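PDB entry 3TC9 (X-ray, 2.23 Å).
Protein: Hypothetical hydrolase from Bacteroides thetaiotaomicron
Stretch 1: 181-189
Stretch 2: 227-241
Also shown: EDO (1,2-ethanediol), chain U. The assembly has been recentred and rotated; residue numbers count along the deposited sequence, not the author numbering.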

ATOM      1  N   VAL B 181      19.849 -10.943  27.598  1.00 47.45           N
ATOM      2  CA  VAL B 181      19.781  -9.953  26.522  1.00 46.47           C
ATOM      3  C   VAL B 181      18.302  -9.629  26.182  1.00 49.69           C
ATOM      4  O   VAL B 181      17.540 -10.519  25.813  1.00 48.67           O
ATOM      5  CB  VAL B 181      20.566 -10.364  25.277  1.00 49.49           C
ATOM      6  CG1 VAL B 181      20.773  -9.157  24.376  1.00 49.16           C
ATOM      7  CG2 VAL B 181      21.900 -10.990  25.662  1.00 50.21           C
ATOM      8  N   ARG B 182      17.931  -8.341  26.270  1.00 45.04           N
ATOM      9  CA  ARG B 182      16.553  -7.899  26.128  1.00 43.38           C
ATOM     10  C   ARG B 182      16.200  -7.292  24.783  1.00 47.21           C
ATOM     11  O   ARG B 182      15.124  -7.570  24.261  1.00 45.36           O
ATOM     12  CB  ARG B 182      16.229  -6.869  27.233  1.00 42.36           C
ATOM     13  CG  ARG B 182      16.357  -7.398  28.666  1.00 45.14           C
ATOM     14  CD  ARG B 182      15.447  -8.592  28.943  1.00 51.74           C
ATOM     15  NE  ARG B 182      14.042  -8.274  28.695  1.00 58.08           N
ATOM     16  CZ  ARG B 182      13.185  -7.876  29.633  1.00 70.18           C
ATOM     17  NH1 ARG B 182      13.570  -7.779  30.901  1.00 56.31           N
ATOM     18  NH2 ARG B 182      11.928  -7.605  29.318  1.00 50.60           N
ATOM     19  N   THR B 183      17.048  -6.408  24.257  1.00 46.29           N
ATOM     20  CA  THR B 183      16.757  -5.700  23.020  1.00 45.33           C
ATOM     21  C   THR B 183      17.968  -5.574  22.128  1.00 48.41           C
ATOM     22  O   THR B 183      19.096  -5.838  22.545  1.00 48.57           O
ATOM     23  CB  THR B 183      16.182  -4.252  23.303  1.00 52.31           C
ATOM     24  OG1 THR B 183      17.126  -3.439  24.008  1.00 52.04           O
ATOM     25  CG2 THR B 183      14.822  -4.245  24.004  1.00 46.19           C
ATOM     26  N   ILE B 184      17.677  -5.140  20.881  1.00 44.87           N
ATOM     27  CA  ILE B 184      18.567  -4.791  19.780  1.00 44.93           C
ATOM     28  C   ILE B 184      18.121  -3.479  19.218  1.00 49.48           C
ATOM     29  O   ILE B 184      16.937  -3.315  18.876  1.00 47.88           O
ATOM     30  CB  ILE B 184      18.611  -5.828  18.607  1.00 47.25           C
ATOM     31  CG1 ILE B 184      18.637  -7.271  19.043  1.00 47.03           C
ATOM     32  CG2 ILE B 184      19.698  -5.492  17.545  1.00 48.26           C
ATOM     33  CD1 ILE B 184      17.761  -8.138  18.177  1.00 53.69           C
ATOM     34  N   CYS B 185      19.066  -2.567  19.047  1.00 47.77           N
ATOM     35  CA  CYS B 185      18.830  -1.344  18.306  1.00 48.01           C
ATOM     36  C   CYS B 185      20.130  -0.956  17.585  1.00 51.61           C
ATOM     37  O   CYS B 185      21.144  -1.655  17.706  1.00 50.30           O
ATOM     38  CB  CYS B 185      18.241  -0.210  19.145  1.00 48.82           C
ATOM     39  SG  CYS B 185      19.268   0.335  20.532  1.00 54.25           S
ATOM     40  N   TRP B 186      20.045   0.039  16.712  1.00 47.90           N
ATOM     41  CA  TRP B 186      21.144   0.398  15.834  1.00 48.50           C
ATOM     42  C   TRP B 186      21.476   1.856  15.940  1.00 54.13           C
ATOM     43  O   TRP B 186      20.588   2.681  16.179  1.00 51.69           O
ATOM     44  CB  TRP B 186      20.755   0.073  14.380  1.00 46.13           C
ATOM     45  CG  TRP B 186      20.372  -1.368  14.166  1.00 46.32           C
ATOM     46  CD1 TRP B 186      19.148  -1.941  14.377  1.00 47.78           C
ATOM     47  CD2 TRP B 186      21.234  -2.418  13.716  1.00 46.47           C
ATOM     48  NE1 TRP B 186      19.195  -3.285  14.083  1.00 46.07           N
ATOM     49  CE2 TRP B 186      20.466  -3.606  13.679  1.00 48.85           C
ATOM     50  CE3 TRP B 186      22.586  -2.472  13.345  1.00 48.83           C
ATOM     51  CZ2 TRP B 186      21.008  -4.832  13.282  1.00 48.06           C
ATOM     52  CZ3 TRP B 186      23.114  -3.687  12.946  1.00 50.37           C
ATOM     53  CH2 TRP B 186      22.324  -4.844  12.904  1.00 49.68           C
ATOM     54  N   THR B 187      22.756   2.185  15.705  1.00 52.16           N
ATOM     55  CA  THR B 187      23.223   3.565  15.638  1.00 52.32           C
ATOM     56  C   THR B 187      22.663   4.122  14.335  1.00 57.59           C
ATOM     57  O   THR B 187      22.357   3.344  13.414  1.00 54.85           O
ATOM     58  CB  THR B 187      24.746   3.628  15.724  1.00 53.74           C
ATOM     59  OG1 THR B 187      25.286   2.805  14.691  1.00 53.56           O
ATOM     60  CG2 THR B 187      25.279   3.190  17.075  1.00 49.28           C
ATOM     61  N   HIS B 188      22.478   5.445  14.262  1.00 57.54           N
ATOM     62  CA  HIS B 188      21.893   6.080  13.085  1.00 58.29           C
ATOM     63  C   HIS B 188      22.563   5.658  11.775  1.00 63.53           C
ATOM     64  O   HIS B 188      21.855   5.447  10.787  1.00 61.27           O
ATOM     65  CB  HIS B 188      21.873   7.608  13.202  1.00 60.38           C
ATOM     66  CG  HIS B 188      21.026   8.248  12.137  1.00 64.63           C
ATOM     67  ND1 HIS B 188      21.576   9.107  11.202  1.00 68.06           N
ATOM     68  CD2 HIS B 188      19.715   8.055  11.827  1.00 66.23           C
ATOM     69  CE1 HIS B 188      20.589   9.428  10.376  1.00 67.54           C
ATOM     70  NE2 HIS B 188      19.459   8.798  10.691  1.00 66.62           N
ATOM     71  N   GLU B 189      23.901   5.505  11.771  1.00 63.88           N
ATOM     72  CA  GLU B 189      24.646   5.115  10.570  1.00 66.00           C
ATOM     73  C   GLU B 189      24.660   3.569  10.366  1.00 69.68           C
ATOM     74  O   GLU B 189      25.024   3.098   9.286  1.00 68.77           O
ATOM     75  CB  GLU B 189      26.066   5.707  10.572  1.00 69.68           C
ATOM     76  CG  GLU B 189      27.013   5.133  11.619  1.00 84.61           C
ATOM     77  CD  GLU B 189      26.827   5.490  13.084  1.00102.73           C
ATOM     78  OE1 GLU B 189      26.101   6.465  13.400  1.00 89.64           O
ATOM     79  OE2 GLU B 189      27.434   4.783  13.920  1.00 95.47           O
ATOM     80  N   ASN B 227      19.591  -3.524  36.088  1.00 54.78           N
ATOM     81  CA  ASN B 227      18.217  -3.874  35.739  1.00 52.99           C
ATOM     82  C   ASN B 227      17.636  -3.053  34.564  1.00 53.82           C
ATOM     83  O   ASN B 227      16.537  -2.486  34.643  1.00 53.30           O
ATOM     84  CB  ASN B 227      17.337  -3.775  37.005  1.00 52.61           C
ATOM     85  CG  ASN B 227      17.879  -4.614  38.155  1.00 54.50           C
ATOM     86  OD1 ASN B 227      18.178  -5.808  38.023  1.00 42.02           O
ATOM     87  ND2 ASN B 227      18.067  -3.996  39.294  1.00 37.65           N
ATOM     88  N   CYS B 228      18.371  -3.046  33.460  1.00 47.64           N
ATOM     89  CA  CYS B 228      17.962  -2.387  32.235  1.00 45.59           C
ATOM     90  C   CYS B 228      17.149  -3.385  31.411  1.00 47.53           C
ATOM     91  O   CYS B 228      17.645  -4.471  31.100  1.00 45.60           O
ATOM     92  CB  CYS B 228      19.181  -1.882  31.478  1.00 46.11           C
ATOM     93  SG  CYS B 228      18.785  -0.940  29.994  1.00 49.66           S
ATOM     94  N   ASN B 229      15.901  -3.024  31.058  1.00 43.59           N
ATOM     95  CA  ASN B 229      15.001  -3.926  30.324  1.00 42.46           C
ATOM     96  C   ASN B 229      14.942  -3.622  28.828  1.00 47.75           C
ATOM     97  O   ASN B 229      14.123  -4.191  28.113  1.00 47.43           O
ATOM     98  CB  ASN B 229      13.586  -3.870  30.923  1.00 41.20           C
ATOM     99  CG  ASN B 229      13.574  -3.812  32.430  1.00 48.72           C
ATOM    100  OD1 ASN B 229      13.147  -2.830  33.006  1.00 45.66           O
ATOM    101  ND2 ASN B 229      14.137  -4.811  33.092  1.00 42.12           N
ATOM    102  N   GLY B 230      15.828  -2.767  28.351  1.00 45.25           N
ATOM    103  CA  GLY B 230      15.877  -2.442  26.939  1.00 44.30           C
ATOM    104  C   GLY B 230      16.373  -1.052  26.655  1.00 49.04           C
ATOM    105  O   GLY B 230      16.271  -0.159  27.499  1.00 48.36           O
ATOM    106  N   ALA B 231      16.911  -0.873  25.445  1.00 44.94           N
ATOM    107  CA  ALA B 231      17.404   0.403  24.954  1.00 44.44           C
ATOM    108  C   ALA B 231      16.901   0.609  23.526  1.00 48.94           C
ATOM    109  O   ALA B 231      16.518  -0.362  22.854  1.00 48.21           O
ATOM    110  CB  ALA B 231      18.924   0.462  25.018  1.00 46.03           C
ATOM    111  N   GLU B 232      16.846   1.868  23.074  1.00 44.70           N
ATOM    112  CA  GLU B 232      16.329   2.221  21.755  1.00 43.45           C
ATOM    113  C   GLU B 232      16.912   3.562  21.319  1.00 47.83           C
ATOM    114  O   GLU B 232      16.973   4.485  22.124  1.00 48.18           O
ATOM    115  CB  GLU B 232      14.786   2.272  21.814  1.00 43.66           C
ATOM    116  CG  GLU B 232      14.058   2.929  20.651  1.00 55.80           C
ATOM    117  CD  GLU B 232      13.893   2.154  19.357  1.00 79.00           C
ATOM    118  OE1 GLU B 232      14.899   1.594  18.857  1.00 75.01           O
ATOM    119  OE2 GLU B 232      12.777   2.213  18.786  1.00 60.75           O
ATOM    120  N   THR B 233      17.337   3.662  20.052  1.00 42.87           N
ATOM    121  CA  THR B 233      17.863   4.902  19.496  1.00 42.76           C
ATOM    122  C   THR B 233      16.748   5.700  18.829  1.00 45.37           C
ATOM    123  O   THR B 233      15.786   5.102  18.348  1.00 43.96           O
ATOM    124  CB  THR B 233      18.988   4.615  18.489  1.00 48.43           C
ATOM    125  OG1 THR B 233      18.546   3.616  17.572  1.00 51.03           O
ATOM    126  CG2 THR B 233      20.282   4.197  19.151  1.00 44.23           C
ATOM    127  N   HIS B 234      16.879   7.046  18.778  1.00 43.66           N
ATOM    128  CA  HIS B 234      15.927   7.909  18.066  1.00 42.98           C
ATOM    129  C   HIS B 234      16.168   7.711  16.554  1.00 48.75           C
ATOM    130  O   HIS B 234      17.327   7.761  16.124  1.00 49.34           O
ATOM    131  CB  HIS B 234      16.034   9.381  18.488  1.00 43.54           C
ATOM    132  CG  HIS B 234      14.952  10.226  17.891  1.00 46.30           C
ATOM    133  ND1 HIS B 234      15.124  10.867  16.683  1.00 48.17           N
ATOM    134  CD2 HIS B 234      13.690  10.440  18.318  1.00 47.64           C
ATOM    135  CE1 HIS B 234      13.981  11.478  16.429  1.00 47.60           C
ATOM    136  NE2 HIS B 234      13.090  11.257  17.388  1.00 47.64           N
ATOM    137  N   PRO B 235      15.127   7.427  15.731  1.00 44.59           N
ATOM    138  CA  PRO B 235      15.394   7.103  14.318  1.00 44.60           C
ATOM    139  C   PRO B 235      15.904   8.259  13.456  1.00 53.23           C
ATOM    140  O   PRO B 235      16.431   7.990  12.364  1.00 55.06           O
ATOM    141  CB  PRO B 235      14.044   6.567  13.806  1.00 45.00           C
ATOM    142  CG  PRO B 235      13.024   7.160  14.713  1.00 48.28           C
ATOM    143  CD  PRO B 235      13.689   7.265  16.060  1.00 44.48           C
ATOM    144  N   ILE B 236      15.804   9.518  13.931  1.00 50.03           N
ATOM    145  CA  ILE B 236      16.268  10.663  13.157  1.00 50.73           C
ATOM    146  C   ILE B 236      17.529  11.290  13.802  1.00 57.41           C
ATOM    147  O   ILE B 236      18.509  11.547  13.088  1.00 58.68           O
ATOM    148  CB  ILE B 236      15.122  11.706  12.963  1.00 53.48           C
ATOM    149  CG1 ILE B 236      13.785  11.070  12.465  1.00 52.24           C
ATOM    150  CG2 ILE B 236      15.556  12.968  12.151  1.00 54.35           C
ATOM    151  CD1 ILE B 236      13.748  10.429  11.060  1.00 58.37           C
ATOM    152  N   ASN B 237      17.504  11.553  15.121  1.00 53.33           N
ATOM    153  CA  ASN B 237      18.614  12.217  15.815  1.00 53.26           C
ATOM    154  C   ASN B 237      19.683  11.242  16.389  1.00 55.89           C
ATOM    155  O   ASN B 237      20.764  11.691  16.763  1.00 58.30           O
ATOM    156  CB  ASN B 237      18.083  13.160  16.900  1.00 53.55           C
ATOM    157  CG  ASN B 237      17.303  14.357  16.372  1.00 65.98           C
ATOM    158  OD1 ASN B 237      17.548  14.866  15.272  1.00 57.03           O
ATOM    159  ND2 ASN B 237      16.343  14.842  17.142  1.00 55.10           N
ATOM    160  N   GLY B 238      19.392   9.945  16.423  1.00 48.91           N
ATOM    161  CA  GLY B 238      20.348   8.919  16.829  1.00 48.44           C
ATOM    162  C   GLY B 238      20.738   8.720  18.282  1.00 52.23           C
ATOM    163  O   GLY B 238      21.539   7.824  18.553  1.00 52.89           O
ATOM    164  N   GLU B 239      20.180   9.502  19.240  1.00 48.15           N
ATOM    165  CA  GLU B 239      20.515   9.326  20.666  1.00 47.98           C
ATOM    166  C   GLU B 239      19.841   8.056  21.266  1.00 50.67           C
ATOM    167  O   GLU B 239      18.820   7.593  20.757  1.00 48.28           O
ATOM    168  CB  GLU B 239      20.185  10.583  21.496  1.00 49.43           C
ATOM    169  CG  GLU B 239      18.711  10.847  21.734  1.00 55.17           C
ATOM    170  CD  GLU B 239      17.949  11.621  20.676  1.00 67.25           C
ATOM    171  OE1 GLU B 239      18.454  11.768  19.543  1.00 51.16           O
ATOM    172  OE2 GLU B 239      16.834  12.091  20.989  1.00 55.78           O
ATOM    173  N   LEU B 240      20.417   7.516  22.357  1.00 48.29           N
ATOM    174  CA  LEU B 240      19.946   6.287  22.990  1.00 47.66           C
ATOM    175  C   LEU B 240      19.122   6.536  24.254  1.00 52.79           C
ATOM    176  O   LEU B 240      19.538   7.296  25.127  1.00 55.61           O
ATOM    177  CB  LEU B 240      21.149   5.407  23.335  1.00 48.37           C
ATOM    178  CG  LEU B 240      20.842   3.994  23.833  1.00 52.48           C
ATOM    179  CD1 LEU B 240      20.590   3.070  22.682  1.00 51.64           C
ATOM    180  CD2 LEU B 240      21.977   3.460  24.650  1.00 55.05           C
ATOM    181  N   TYR B 241      17.973   5.857  24.355  1.00 46.12           N
ATOM    182  CA  TYR B 241      17.084   5.902  25.512  1.00 44.95           C
ATOM    183  C   TYR B 241      17.059   4.518  26.132  1.00 49.30           C
ATOM    184  O   TYR B 241      16.985   3.518  25.409  1.00 46.47           O
ATOM    185  CB  TYR B 241      15.672   6.358  25.108  1.00 45.37           C
ATOM    186  CG  TYR B 241      15.651   7.795  24.633  1.00 48.04           C
ATOM    187  CD1 TYR B 241      15.535   8.848  25.537  1.00 50.10           C
ATOM    188  CD2 TYR B 241      15.789   8.106  23.281  1.00 48.00           C
ATOM    189  CE1 TYR B 241      15.550  10.175  25.108  1.00 50.93           C
ATOM    190  CE2 TYR B 241      15.805   9.431  22.842  1.00 49.28           C
ATOM    191  CZ  TYR B 241      15.706  10.461  23.765  1.00 57.03           C
ATOM    192  OH  TYR B 241      15.762  11.767  23.358  1.00 58.99           O
TER
HETATM  193  C1  EDO U 494      12.012  -8.647  25.978  1.00 58.26           C
HETATM  194  O1  EDO U 494      13.031  -7.740  25.579  1.00 59.26           O
HETATM  195  C2  EDO U 494      10.794  -8.326  25.127  1.00 58.32           C
HETATM  196  O2  EDO U 494      10.435  -9.461  24.333  1.00 57.03           O

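What ties the two strands together most firmly? Two hydrogen bonds do, and each runs between a threonine hydroxyl and the other stretch's backbone. Thr233 OG1 donates to Trp186 O over a short 2.6 Å; its side chain points toward stretch 1, and a chi1 in the p well brings the hydroxyl to the carbonyl. The second bond has the opposite chemistry: Ala231 N donates to Thr183 OG1 at 2.9 Å, with an N-H...O angle of 168°, so the hydroxyl stands in for a backbone acceptor. Thr183 is also in the p well. Strand 181-186 and the short strand that ends at Thr233 run nearly parallel, 18° apart, yet their axes come no closer than 6.1 Å, and no backbone-to-backbone hydrogen bond joins them. Threonine suits this spacing, because its short side chain carries a hydroxyl that can both donate and accept.

Why is glycine found opposite Thr183? The CA atoms of Thr183 and Gly230 are 5.2 Å apart, and Thr183 OG1 lies 3.3 Å from Gly230 CA. A CB on residue 230 would fall 2.9 Å from Thr183 CG2, a clash. The backbone angles of 150/156 call for glycine on their own account too, since a CB would be jammed against the carbonyl oxygen of Asn229. Next to it, Arg182 packs its aliphatic part against the same turn, with Arg182 CB 3.5 Å from Asn229 O, while Asn229 CB lies over one face of the guanidinium. The m, m, m conformation curls the arginine back on itself. A 1,2-ethanediol, probably from the crystallisation liquor, sits at the edge of that group: its O1 donates a very short 2.5 Å hydrogen bond to Arg182 O and receives a weak one from Arg182 NE at 3.3 Å.

What fills the space between the strands? Cys185 does much of this work, with 79 Å² covered by stretch 2, the largest share of any residue here. Its side chain points toward that stretch, and Cys185 SG lies 3.7 Å from Ala231 O, 3.7 Å from Glu232 CA and 3.7 Å from Leu240 CD1. The last is an apolar contact: the leucine's CA-to-CB bond points sideways, but the end of the side chain comes nearer. A small, polarizable sulfur suits a buried site that borders both backbone and hydrocarbon. Ile184 and Trp186, on strand 181-186, point away from stretch 2.

How does the contact finish beyond the strands? His188 reaches across the loop of stretch 2 at the exposed end. His188 CD2 is 3.3 Å from Pro235 O, which lies at the ring edge, while Ile236 O lies over one face. At its base, His188 CB is 4.1 Å from Gly238 CA. A CB on residue 238 would point toward stretch 1 and come within 3.3 Å of His188 CB, a tight fit, and the positive phi of 74° favours glycine as well. Within that loop, Asn237 N donates to His234 ND1 at 2.9 Å, helping to fix the turn against which the histidine rests.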